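PDB 5UJU: NAD-dependent aldehyde dehydrogenase from Burkholderia multivorans, which probably catalyses the NAD-dependent oxidation of aldehydes to the corresponding carboxylic acids, as other members of the aldehyde dehydrogenase family do. Local coordinates for residues 63-68 against 91-96; 77-82 against 272-277; 84-89 against 141-146; 209-214 against 236-241. All coordinates share one frame; numbering follows the deposited sequence.

Interaction 1 of 4, residues 63-68 against 91-96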
loop_
_atom_site.group_PDB
_atom_site.type_symbol
_atom_site.label_atom_id
_atom_site.label_comp_id
_atom_site.label_asym_id
_atom_site.label_seq_id
_atom_site.Cartn_x
_atom_site.Cartn_y
_atom_site.Cartn_z
ATOM N N GLY A 63 -18.929 27.698 -26.002
ATOM C CA GLY A 63 -19.733 28.891 -25.780
ATOM C C GLY A 63 -20.871 28.757 -24.791
ATOM O O GLY A 63 -21.840 29.515 -24.876
ATOM N N LYS A 64 -20.803 27.809 -23.862
ATOM C CA LYS A 64 -21.877 27.677 -22.887
ATOM C C LYS A 64 -21.318 27.112 -21.589
ATOM O O LYS A 64 -20.201 26.589 -21.536
ATOM C CB LYS A 64 -23.027 26.828 -23.434
ATOM C CG LYS A 64 -22.856 25.336 -23.307
ATOM C CD LYS A 64 -24.115 24.639 -23.820
ATOM C CE LYS A 64 -24.667 23.655 -22.813
ATOM N NZ LYS A 64 -25.898 22.993 -23.337
ATOM N N THR A 65 -22.127 27.201 -20.537
ATOM C CA THR A 65 -21.753 26.644 -19.248
ATOM C C THR A 65 -22.121 25.167 -19.212
ATOM O O THR A 65 -23.253 24.789 -19.533
ATOM C CB THR A 65 -22.441 27.399 -18.115
ATOM O OG1 THR A 65 -22.060 28.772 -18.178
ATOM C CG2 THR A 65 -22.027 26.847 -16.749
ATOM N N PHE A 66 -21.152 24.343 -18.823
ATOM C CA PHE A 66 -21.332 22.904 -18.709
ATOM C C PHE A 66 -22.285 22.595 -17.551
ATOM O O PHE A 66 -22.114 23.100 -16.440
ATOM C CB PHE A 66 -19.953 22.251 -18.494
ATOM C CG PHE A 66 -19.936 20.759 -18.686
ATOM C CD1 PHE A 66 -19.564 20.214 -19.906
ATOM C CD2 PHE A 66 -20.286 19.903 -17.650
ATOM C CE1 PHE A 66 -19.561 18.835 -20.098
ATOM C CE2 PHE A 66 -20.281 18.522 -17.838
ATOM C CZ PHE A 66 -19.916 17.994 -19.062
ATOM N N GLU A 67 -23.325 21.818 -17.830
ATOM C CA GLU A 67 -24.392 21.554 -16.873
ATOM C C GLU A 67 -24.034 20.370 -15.974
ATOM O O GLU A 67 -23.746 19.272 -16.466
ATOM C CB GLU A 67 -25.704 21.287 -17.612
ATOM C CG GLU A 67 -26.027 22.315 -18.693
ATOM C CD GLU A 67 -26.861 21.736 -19.835
ATOM O OE1 GLU A 67 -28.081 21.560 -19.649
ATOM O OE2 GLU A 67 -26.296 21.444 -20.917
ATOM N N LEU A 68 -24.003 20.615 -14.668
ATOM C CA LEU A 68 -23.988 19.588 -13.630
ATOM C C LEU A 68 -24.949 19.994 -12.523
ATOM O O LEU A 68 -25.102 21.185 -12.245
ATOM C CB LEU A 68 -22.603 19.360 -13.019
ATOM C CG LEU A 68 -21.452 18.888 -13.892
ATOM C CD1 LEU A 68 -20.156 19.133 -13.143
ATOM C CD2 LEU A 68 -21.630 17.412 -14.182
ATOM N N ARG A 91 -17.363 27.131 -19.973
ATOM C CA ARG A 91 -17.371 27.436 -18.550
ATOM C C ARG A 91 -17.989 26.270 -17.788
ATOM O O ARG A 91 -18.753 25.474 -18.341
ATOM C CB ARG A 91 -18.125 28.743 -18.258
ATOM C CG ARG A 91 -17.561 29.949 -19.009
ATOM C CD ARG A 91 -16.215 30.424 -18.443
ATOM N NE ARG A 91 -16.438 31.196 -17.221
ATOM C CZ ARG A 91 -15.497 31.853 -16.542
ATOM N NH1 ARG A 91 -14.227 31.854 -16.952
ATOM N NH2 ARG A 91 -15.836 32.523 -15.450
ATOM N N TYR A 92 -17.630 26.166 -16.513
ATOM C CA TYR A 92 -18.125 25.137 -15.611
ATOM C C TYR A 92 -18.687 25.775 -14.349
ATOM O O TYR A 92 -18.231 26.848 -13.940
ATOM C CB TYR A 92 -17.001 24.154 -15.245
ATOM C CG TYR A 92 -16.308 23.620 -16.472
ATOM C CD1 TYR A 92 -16.785 22.487 -17.112
ATOM C CD2 TYR A 92 -15.182 24.260 -17.000
ATOM C CE1 TYR A 92 -16.173 22.001 -18.251
ATOM C CE2 TYR A 92 -14.564 23.789 -18.148
ATOM C CZ TYR A 92 -15.055 22.656 -18.759
ATOM O OH TYR A 92 -14.443 22.171 -19.888
ATOM N N PRO A 93 -19.679 25.148 -13.713
ATOM C CA PRO A 93 -20.192 25.705 -12.452
ATOM C C PRO A 93 -19.111 25.676 -11.387
ATOM O O PRO A 93 -18.476 24.646 -11.156
ATOM C CB PRO A 93 -21.371 24.785 -12.105
ATOM C CG PRO A 93 -21.084 23.494 -12.809
ATOM C CD PRO A 93 -20.329 23.876 -14.073
ATOM N N LYS A 94 -18.895 26.819 -10.741
ATOM C CA LYS A 94 -17.852 26.924 -9.724
ATOM C C LYS A 94 -18.378 26.445 -8.366
ATOM O O LYS A 94 -19.388 26.957 -7.866
ATOM C CB LYS A 94 -17.361 28.363 -9.637
ATOM C CG LYS A 94 -16.196 28.575 -8.680
ATOM C CD LYS A 94 -15.798 30.042 -8.652
ATOM C CE LYS A 94 -14.904 30.371 -7.459
ATOM N NZ LYS A 94 -13.463 30.238 -7.757
ATOM N N SER A 95 -17.714 25.448 -7.784
ATOM C CA SER A 95 -18.046 24.936 -6.460
ATOM C C SER A 95 -16.850 25.097 -5.536
ATOM O O SER A 95 -15.706 25.188 -5.980
ATOM C CB SER A 95 -18.450 23.459 -6.495
ATOM O OG SER A 95 -19.463 23.232 -7.449
ATOM N N THR A 96 -17.113 25.159 -4.267
ATOM C CA THR A 96 -15.973 25.205 -3.372
ATOM C C THR A 96 -15.566 23.805 -2.949
ATOM O O THR A 96 -16.377 22.873 -2.968
ATOM C CB THR A 96 -16.296 26.037 -2.138
ATOM O OG1 THR A 96 -17.313 25.380 -1.372
ATOM C CG2 THR A 96 -16.748 27.432 -2.535
#
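R91 is gripped through both ends of its backbone by the residues that flank T65. Its N-H runs almost straight to K64 O in a long hydrogen bond of 3.3 Å (R91 N to K64 O), while R91 O takes a much shorter one, 2.7 Å, from F66 N. Between the two, T65 CA lies 3.3 Å from R91 O in a CA-H...O contact.

The phenylalanine side chain can be followed outward. F66 CB rests beside Y92, 3.5 Å from its CD1, and also close to R91 O. Because CG is anti to the backbone N (chi1 -166°), it comes next to the same side of the tyrosine ring, about equally far from Y92 CD1 and CE1. F66 CD1 makes the last touch, 4.2 Å from Y92 CE1. Beyond it the ring leads off to L245 and A248 of helix 245-260 and meets the ring of H61. The two aromatic planes of F66 and Y92 stand at 41°, an oblique pairing. A flat apolar ring suits this buried place between loop and helix, whereas Y92 OH is hydrogen-bonded to E80 OE1.

P93, with no N-H to offer, fills the next place with carbon: its CD lies 3.1 Å from F66 O and its CG 4.4 Å from L68 CB. On the outer side K64 NZ and E67 OE2 form a salt bridge of 2.9 Å.

A single beta bridge, T65 with R91, thus lays the loop after helix 50-60 beside the chain that runs into strand 92-93, itself paired antiparallel with strand 76-77 at the periphery of the aldehyde dehydrogenase fold.

Interaction 2 of 4, residues 77-82 against 272-277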
loop_
_atom_site.group_PDB
_atom_site.type_symbol
_atom_site.label_atom_id
_atom_site.label_comp_id
_atom_site.label_asym_id
_atom_site.label_seq_id
_atom_site.Cartn_x
_atom_site.Cartn_y
_atom_site.Cartn_z
ATOM N N VAL A 77 -16.449 29.135 -13.976
ATOM C CA VAL A 77 -14.998 29.049 -13.982
ATOM C C VAL A 77 -14.582 28.352 -15.271
ATOM O O VAL A 77 -15.347 27.576 -15.845
ATOM C CB VAL A 77 -14.507 28.286 -12.725
ATOM C CG1 VAL A 77 -14.824 26.811 -12.843
ATOM C CG2 VAL A 77 -13.063 28.456 -12.526
ATOM N N GLY A 78 -13.376 28.658 -15.748
ATOM C CA GLY A 78 -12.817 27.911 -16.861
ATOM C C GLY A 78 -12.156 28.790 -17.903
ATOM O O GLY A 78 -12.787 29.709 -18.443
ATOM N N ALA A 79 -10.886 28.522 -18.196
ATOM C CA ALA A 79 -10.143 29.301 -19.179
ATOM C C ALA A 79 -9.378 28.393 -20.118
ATOM O O ALA A 79 -8.238 28.689 -20.493
ATOM C CB ALA A 79 -9.190 30.283 -18.500
ATOM N N GLU A 80 -9.980 27.272 -20.519
ATOM C CA GLU A 80 -9.314 26.379 -21.463
ATOM C C GLU A 80 -9.140 27.044 -22.826
ATOM O O GLU A 80 -10.017 27.772 -23.299
ATOM C CB GLU A 80 -10.106 25.088 -21.648
ATOM C CG GLU A 80 -10.224 24.199 -20.431
ATOM C CD GLU A 80 -11.399 23.232 -20.583
ATOM O OE1 GLU A 80 -12.550 23.709 -20.677
ATOM O OE2 GLU A 80 -11.176 22.006 -20.637
ATOM N N ARG A 81 -8.001 26.762 -23.467
ATOM C CA ARG A 81 -7.693 27.217 -24.818
ATOM C C ARG A 81 -7.258 26.025 -25.656
ATOM O O ARG A 81 -6.509 25.171 -25.184
ATOM C CB ARG A 81 -6.580 28.274 -24.808
ATOM C CG ARG A 81 -6.813 29.400 -23.817
ATOM C CD ARG A 81 -7.791 30.434 -24.367
ATOM N NE ARG A 81 -8.097 31.477 -23.387
ATOM C CZ ARG A 81 -9.270 31.603 -22.764
ATOM N NH1 ARG A 81 -10.267 30.764 -23.025
ATOM N NH2 ARG A 81 -9.452 32.577 -21.883
ATOM N N SER A 82 -7.716 25.975 -26.893
ATOM C CA SER A 82 -7.359 24.873 -27.776
ATOM C C SER A 82 -5.963 25.087 -28.362
ATOM O O SER A 82 -5.701 26.142 -28.947
ATOM C CB SER A 82 -8.359 24.770 -28.910
ATOM O OG SER A 82 -7.886 23.882 -29.905
ATOM N N ALA A 272 -13.832 22.214 -11.059
ATOM C CA ALA A 272 -13.150 22.970 -12.098
ATOM C C ALA A 272 -12.532 24.213 -11.485
ATOM O O ALA A 272 -13.090 24.796 -10.550
ATOM C CB ALA A 272 -14.118 23.360 -13.210
ATOM N N THR A 273 -11.367 24.609 -11.999
ATOM C CA THR A 273 -10.647 25.747 -11.449
ATOM C C THR A 273 -10.074 26.605 -12.572
ATOM O O THR A 273 -9.998 26.197 -13.739
ATOM C CB THR A 273 -9.510 25.298 -10.511
ATOM O OG1 THR A 273 -8.564 24.508 -11.246
ATOM C CG2 THR A 273 -10.049 24.455 -9.377
ATOM N N GLU A 274 -9.615 27.788 -12.184
ATOM C CA GLU A 274 -8.841 28.675 -13.028
ATOM C C GLU A 274 -7.370 28.446 -12.728
ATOM O O GLU A 274 -7.023 27.906 -11.675
ATOM C CB GLU A 274 -9.178 30.143 -12.726
ATOM C CG GLU A 274 -10.601 30.607 -13.011
ATOM C CD GLU A 274 -10.876 30.967 -14.458
ATOM O OE1 GLU A 274 -9.977 31.508 -15.127
ATOM O OE2 GLU A 274 -12.009 30.729 -14.918
ATOM N N PRO A 275 -6.473 28.837 -13.632
ATOM C CA PRO A 275 -5.042 28.617 -13.401
ATOM C C PRO A 275 -4.526 29.351 -12.172
ATOM O O PRO A 275 -5.099 30.347 -11.716
ATOM C CB PRO A 275 -4.392 29.161 -14.680
ATOM C CG PRO A 275 -5.451 29.014 -15.710
ATOM C CD PRO A 275 -6.728 29.343 -14.989
ATOM N N ASN A 276 -3.385 28.854 -11.674
ATOM C CA ASN A 276 -2.781 29.268 -10.408
ATOM C C ASN A 276 -3.636 28.799 -9.231
ATOM O O ASN A 276 -3.803 29.516 -8.244
ATOM C CB ASN A 276 -2.541 30.785 -10.338
ATOM C CG ASN A 276 -1.856 31.345 -11.595
ATOM O OD1 ASN A 276 -1.136 30.634 -12.293
ATOM N ND2 ASN A 276 -2.079 32.629 -11.877
ATOM N N ASP A 277 -4.176 27.582 -9.336
ATOM C CA ASP A 277 -4.988 26.996 -8.277
ATOM C C ASP A 277 -4.155 26.255 -7.232
ATOM O O ASP A 277 -4.712 25.465 -6.462
ATOM C CB ASP A 277 -6.049 26.063 -8.881
ATOM C CG ASP A 277 -5.450 24.795 -9.518
ATOM O OD1 ASP A 277 -4.211 24.641 -9.551
ATOM O OD2 ASP A 277 -6.228 23.967 -10.037
HETATM O O HOH W 1 -9.422 26.762 -16.469
#
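V77 and G78 run alongside T273 and E274 without pairing as a sheet, the short paths 77-79 and 272-275 pointing 48° apart and the V77 and T273 CA atoms 6.0 Å from each other. Residues 272-277 form the loop between strand 268-270 and helix 278-285, a beta-alpha connection of the Rossmann-like domain, and 77-82 passes beside it on leaving strand 76-77.

Valine suits its place because two short methyls reach two partners. V77 CG1, set between the backbone N and the carbonyl carbon (chi1 72°), meets A272 CB at 3.5 Å; CG2 presses on E274 CG at 3.3 Å, a tight contact. The two side chains run antiparallel past one another, and the glutamate bends at chi2 to bring its carboxylate to the other backbone. There OE2 accepts from G78 N in a short bond, 2.6 Å, entering from above the carboxylate plane. R91 NH1, which hydrogen-bonds G78 O, makes a long, weak ion pair with OE2 and may slightly favour its negative charge. G78 has backbone angles that would jam a CB against the preceding carbonyl O. A79 CB touches E274 OE1, and one water completes the join, accepting from A79 N at 2.9 Å and donating to T273 O at 2.8 Å.

Interaction 3 of 4, residues 84-89 against 141-146. With EDO (1,2-ethanediol), chain E.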
loop_
_atom_site.group_PDB
_atom_site.type_symbol
_atom_site.label_atom_id
_atom_site.label_comp_id
_atom_site.label_asym_id
_atom_site.label_seq_id
_atom_site.Cartn_x
_atom_site.Cartn_y
_atom_site.Cartn_z
ATOM N N TYR A 84 -5.067 24.025 -30.999
ATOM C CA TYR A 84 -5.319 24.181 -32.421
ATOM C C TYR A 84 -5.902 25.543 -32.778
ATOM O O TYR A 84 -6.128 25.818 -33.964
ATOM C CB TYR A 84 -6.219 23.046 -32.914
ATOM C CG TYR A 84 -5.476 21.726 -32.938
ATOM C CD1 TYR A 84 -4.601 21.431 -33.977
ATOM C CD2 TYR A 84 -5.602 20.799 -31.903
ATOM C CE1 TYR A 84 -3.900 20.238 -34.009
ATOM C CE2 TYR A 84 -4.896 19.581 -31.931
ATOM C CZ TYR A 84 -4.040 19.323 -32.990
ATOM O OH TYR A 84 -3.324 18.144 -33.057
ATOM N N GLY A 85 -6.107 26.416 -31.797
ATOM C CA GLY A 85 -6.542 27.767 -32.082
ATOM C C GLY A 85 -8.035 27.937 -32.240
ATOM O O GLY A 85 -8.482 29.042 -32.565
ATOM N N VAL A 86 -8.819 26.884 -32.021
ATOM C CA VAL A 86 -10.275 26.964 -32.072
ATOM C C VAL A 86 -10.779 27.630 -30.797
ATOM O O VAL A 86 -10.301 27.331 -29.694
ATOM C CB VAL A 86 -10.871 25.556 -32.248
ATOM C CG1 VAL A 86 -12.387 25.572 -32.058
ATOM C CG2 VAL A 86 -10.511 25.002 -33.610
ATOM N N ALA A 87 -11.729 28.556 -30.942
ATOM C CA ALA A 87 -12.355 29.177 -29.783
ATOM C C ALA A 87 -13.186 28.145 -29.026
ATOM O O ALA A 87 -14.036 27.471 -29.610
ATOM C CB ALA A 87 -13.226 30.354 -30.223
ATOM N N LEU A 88 -12.936 28.010 -27.725
ATOM C CA LEU A 88 -13.685 27.076 -26.892
ATOM C C LEU A 88 -14.753 27.796 -26.080
ATOM O O LEU A 88 -15.939 27.464 -26.181
ATOM C CB LEU A 88 -12.738 26.312 -25.964
ATOM C CG LEU A 88 -11.678 25.457 -26.682
ATOM C CD1 LEU A 88 -10.848 24.690 -25.654
ATOM C CD2 LEU A 88 -12.312 24.496 -27.693
ATOM N N ASP A 89 -14.346 28.773 -25.268
ATOM C CA ASP A 89 -15.253 29.526 -24.408
ATOM C C ASP A 89 -16.171 28.595 -23.614
ATOM O O ASP A 89 -17.393 28.760 -23.591
ATOM C CB ASP A 89 -16.074 30.525 -25.220
ATOM C CG ASP A 89 -15.208 31.530 -25.932
ATOM O OD1 ASP A 89 -14.313 32.098 -25.281
ATOM O OD2 ASP A 89 -15.436 31.756 -27.137
ATOM N N VAL A 141 -10.381 15.955 -25.922
ATOM C CA VAL A 141 -8.960 15.780 -25.635
ATOM C C VAL A 141 -8.112 16.515 -26.672
ATOM O O VAL A 141 -7.144 17.210 -26.328
ATOM C CB VAL A 141 -8.636 14.273 -25.562
ATOM C CG1 VAL A 141 -7.119 14.001 -25.684
ATOM C CG2 VAL A 141 -9.209 13.683 -24.254
ATOM N N MET A 142 -8.488 16.396 -27.948
ATOM C CA MET A 142 -7.764 17.065 -29.022
ATOM C C MET A 142 -7.678 18.565 -28.774
ATOM O O MET A 142 -6.598 19.156 -28.861
ATOM C CB MET A 142 -8.449 16.776 -30.361
ATOM C CG MET A 142 -7.845 17.496 -31.564
ATOM S SD MET A 142 -8.674 17.086 -33.114
ATOM C CE MET A 142 -7.870 18.256 -34.211
ATOM N N HIS A 143 -8.800 19.194 -28.420
ATOM C CA HIS A 143 -8.820 20.642 -28.284
ATOM C C HIS A 143 -8.544 21.116 -26.868
ATOM O O HIS A 143 -8.773 22.289 -26.564
ATOM C CB HIS A 143 -10.137 21.205 -28.820
ATOM C CG HIS A 143 -10.238 21.095 -30.308
ATOM N ND1 HIS A 143 -9.476 21.869 -31.157
ATOM C CD2 HIS A 143 -10.945 20.253 -31.099
ATOM C CE1 HIS A 143 -9.745 21.542 -32.408
ATOM N NE2 HIS A 143 -10.630 20.560 -32.400
ATOM N N THR A 144 -8.016 20.255 -26.010
ATOM C CA THR A 144 -7.390 20.760 -24.796
ATOM C C THR A 144 -5.923 20.392 -24.705
ATOM O O THR A 144 -5.106 21.238 -24.338
ATOM C CB THR A 144 -8.110 20.258 -23.522
ATOM O OG1 THR A 144 -8.234 18.832 -23.552
ATOM C CG2 THR A 144 -9.479 20.880 -23.420
ATOM N N THR A 145 -5.568 19.154 -25.048
ATOM C CA THR A 145 -4.195 18.677 -24.921
ATOM C C THR A 145 -3.353 18.928 -26.161
ATOM O O THR A 145 -2.123 18.928 -26.061
ATOM C CB THR A 145 -4.174 17.174 -24.630
ATOM O OG1 THR A 145 -4.572 16.456 -25.810
ATOM C CG2 THR A 145 -5.128 16.846 -23.488
ATOM N N GLY A 146 -3.977 19.106 -27.320
ATOM C CA GLY A 146 -3.253 19.256 -28.564
ATOM C C GLY A 146 -2.921 17.960 -29.268
ATOM O O GLY A 146 -2.249 17.994 -30.314
HETATM C C1 EDO E . -18.484 29.002 -29.474
HETATM O O1 EDO E . -17.497 28.819 -30.499
HETATM C C2 EDO E . -18.288 30.394 -28.889
HETATM O O2 EDO E . -16.884 30.677 -28.877
#
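The C-terminal turn of helix 134-145 presents M142, H143 and G146 to Y84, V86 and L88 of the long loop that joins strands 76-77 and 92-93. The helix ends at T145, and G146, with positive phi, turns the chain away at angles a residue with a CB would tolerate poorly.

Y84 carries a Met-aromatic contact. M142 CE sits over one face of its ring, 4.0 Å from the centroid and 13° off the normal, with SD farther out and oblique. In the methionine, chi1 of 176° sets CG anti to the backbone N, and the extended chain beyond it carries CE over the ring. M142 CG meets the ring border at Y84 CE2, 3.6 Å away, and M142 O lies at the edge in the ring plane. Farther along, Y84 OH is 2.9 Å from G146 O, so the ring spans the whole last turn.

The H143 ring takes the edge of the Y84 ring on its face in an offset edge-to-face pair, centroids 5.7 Å apart and planes at 74°. H143 ND1 is hydrogen-bonded to S82 OG, which fixes the turn of the ring, and F58 also meets it. V86 CG2 packs on H143 CE1 at 3.7 Å, apolar bulk against a carbon of the imidazole. L88 reaches the helix by both methyls: CD2 lies 4.1 Å from H143 CB, and CD1 only 3.3 Å from H143 O.

Interaction 4 of 4, residues 209-214 against 236-241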
loop_
_atom_site.group_PDB
_atom_site.type_symbol
_atom_site.label_atom_id
_atom_site.label_comp_id
_atom_site.label_asym_id
_atom_site.label_seq_id
_atom_site.Cartn_x
_atom_site.Cartn_y
_atom_site.Cartn_z
ATOM N N LEU A 209 -9.405 12.046 -3.980
ATOM C CA LEU A 209 -9.165 13.232 -4.788
ATOM C C LEU A 209 -8.367 12.818 -6.023
ATOM O O LEU A 209 -7.361 12.107 -5.906
ATOM C CB LEU A 209 -8.424 14.297 -3.963
ATOM C CG LEU A 209 -7.879 15.534 -4.681
ATOM C CD1 LEU A 209 -9.033 16.376 -5.221
ATOM C CD2 LEU A 209 -6.931 16.388 -3.780
ATOM N N VAL A 210 -8.834 13.224 -7.203
ATOM C CA VAL A 210 -8.132 12.966 -8.460
ATOM C C VAL A 210 -7.644 14.304 -8.995
ATOM O O VAL A 210 -8.452 15.189 -9.303
ATOM C CB VAL A 210 -9.013 12.234 -9.486
ATOM C CG1 VAL A 210 -8.274 12.104 -10.819
ATOM C CG2 VAL A 210 -9.373 10.844 -8.974
ATOM N N LEU A 211 -6.321 14.455 -9.082
ATOM C CA LEU A 211 -5.680 15.693 -9.518
ATOM C C LEU A 211 -5.197 15.491 -10.944
ATOM O O LEU A 211 -4.271 14.704 -11.192
ATOM C CB LEU A 211 -4.524 16.079 -8.594
ATOM C CG LEU A 211 -4.924 16.398 -7.152
ATOM C CD1 LEU A 211 -3.714 16.663 -6.268
ATOM C CD2 LEU A 211 -5.833 17.628 -7.167
ATOM N N GLY A 212 -5.828 16.205 -11.876
ATOM C CA GLY A 212 -5.697 15.875 -13.274
ATOM C C GLY A 212 -4.452 16.459 -13.908
ATOM O O GLY A 212 -3.809 17.369 -13.365
ATOM N N CYS A 213 -4.139 15.901 -15.078
ATOM C CA CYS A 213 -2.955 16.187 -15.884
ATOM C C CYS A 213 -3.353 16.914 -17.173
ATOM O O CYS A 213 -4.450 16.709 -17.707
ATOM C CB CYS A 213 -2.229 14.869 -16.196
ATOM S SG CYS A 213 -1.230 14.820 -17.689
ATOM N N CYS A 214 -2.464 17.776 -17.681
ATOM C CA CYS A 214 -2.839 18.590 -18.840
ATOM C C CYS A 214 -2.634 17.878 -20.177
ATOM O O CYS A 214 -3.205 18.321 -21.180
ATOM C CB CYS A 214 -2.087 19.926 -18.849
ATOM S SG CYS A 214 -0.330 19.835 -19.247
ATOM N N ILE A 236 -13.695 13.326 -5.713
ATOM C CA ILE A 236 -13.697 14.690 -6.238
ATOM C C ILE A 236 -12.648 14.732 -7.341
ATOM O O ILE A 236 -11.472 14.412 -7.099
ATOM C CB ILE A 236 -13.396 15.736 -5.150
ATOM C CG1 ILE A 236 -14.476 15.721 -4.044
ATOM C CG2 ILE A 236 -13.264 17.122 -5.760
ATOM C CD1 ILE A 236 -14.094 16.512 -2.800
ATOM N N VAL A 237 -13.076 15.058 -8.557
ATOM C CA VAL A 237 -12.181 15.114 -9.712
ATOM C C VAL A 237 -11.804 16.569 -9.942
ATOM O O VAL A 237 -12.673 17.405 -10.224
ATOM C CB VAL A 237 -12.833 14.507 -10.963
ATOM C CG1 VAL A 237 -11.885 14.589 -12.150
ATOM C CG2 VAL A 237 -13.254 13.061 -10.703
ATOM N N LYS A 238 -10.511 16.870 -9.806
ATOM C CA LYS A 238 -9.960 18.210 -9.996
ATOM C C LYS A 238 -9.050 18.190 -11.215
ATOM O O LYS A 238 -7.852 17.890 -11.089
ATOM C CB LYS A 238 -9.181 18.654 -8.751
ATOM C CG LYS A 238 -9.075 20.172 -8.566
ATOM C CD LYS A 238 -8.256 20.883 -9.638
ATOM C CE LYS A 238 -6.773 20.485 -9.573
ATOM N NZ LYS A 238 -6.017 21.215 -10.645
ATOM N N PRO A 239 -9.546 18.490 -12.411
ATOM C CA PRO A 239 -8.679 18.408 -13.591
ATOM C C PRO A 239 -7.650 19.527 -13.613
ATOM O O PRO A 239 -7.767 20.554 -12.942
ATOM C CB PRO A 239 -9.645 18.529 -14.783
ATOM C CG PRO A 239 -11.052 18.379 -14.189
ATOM C CD PRO A 239 -10.945 18.806 -12.756
ATOM N N HIS A 240 -6.624 19.321 -14.417
ATOM C CA HIS A 240 -5.748 20.432 -14.734
ATOM C C HIS A 240 -6.565 21.539 -15.405
ATOM O O HIS A 240 -7.405 21.250 -16.267
ATOM C CB HIS A 240 -4.612 19.968 -15.645
ATOM C CG HIS A 240 -3.578 21.021 -15.879
ATOM N ND1 HIS A 240 -3.789 22.080 -16.734
ATOM C CD2 HIS A 240 -2.334 21.188 -15.367
ATOM C CE1 HIS A 240 -2.713 22.849 -16.748
ATOM N NE2 HIS A 240 -1.817 22.331 -15.927
ATOM N N PRO A 241 -6.356 22.811 -15.039
ATOM C CA PRO A 241 -7.189 23.890 -15.607
ATOM C C PRO A 241 -7.088 24.023 -17.125
ATOM O O PRO A 241 -7.931 24.698 -17.736
ATOM C CB PRO A 241 -6.662 25.159 -14.915
ATOM C CG PRO A 241 -5.758 24.704 -13.848
ATOM C CD PRO A 241 -5.298 23.328 -14.156
HETATM O O HOH W 2 -4.147 19.355 -11.535
HETATM O O HOH W 3 -6.818 17.457 -16.448
#
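C214 lies over the face of the H240 imidazole. Its CB is 3.4 Å from the ring centroid, close to the normal, and SG sits farther out over the same face at 4.5 Å. In H240, chi1 of -173° sets CG anti to the backbone N, under C214 CB. P241 CD covers the opposite face, offset toward the rim, so the ring is sandwiched; G242 N bonds to H240 ND1 and fixes its rotation.

Next to this pair, C213 O and H240 N are joined through a water. G212 CA is 3.9 Å from P239 CA, so close that glycine, with no CB, suits the place.

Behind them is a regular parallel ladder: V210 N to I236 O (2.9 Å), K238 N to V210 O (2.7 Å) and G212 N to K238 O (2.7 Å). These are neighbouring strands of a beta-alpha-beta crossover, strand 191-211, helix 217-230, strand 234-238, in the Rossmann-like domain that binds the dinucleotide in this family.

Side chains alternate. L209, L211, I236 and K238 share one face, where helix 278-285 packs on L209, L211 and K238; V210 and V237 share the other, V237 against helix 245-260. L211 CD2 lies 3.8 Å from K238 CB and also touches CE, packing against the apolar stem of the lysine, whose bends at chi2 and chi3 turn it forward along its own chain. There K238 NZ donates to P239 O at 3.0 Å and to a water that in turn donates to G212 O, while D277 OD2 completes its grip as a salt bridge.

Interaction 4 lies nearest the centre of the chain and is buried, as is interaction 3, whereas 1 and 2 are only partly buried near the surface. Their chemistry follows: a regular parallel ladder in 4, aromatic and methionine packing in 3, a single bridge in 1, and a carboxylate-to-backbone bond with a water in 2. Interactions 2 and 3 each touch the other three; 1 and 4 do not touch. From interaction 2, E80 meets Y92 of interaction 1, S82 meets H143 of 3, and D277 forms a salt bridge with K238 of 4. Helix 245-260 is packed on by side chains of interactions 1, 3 and 4, while 2 and 4 both adjoin strand 268-270 and helix 278-285.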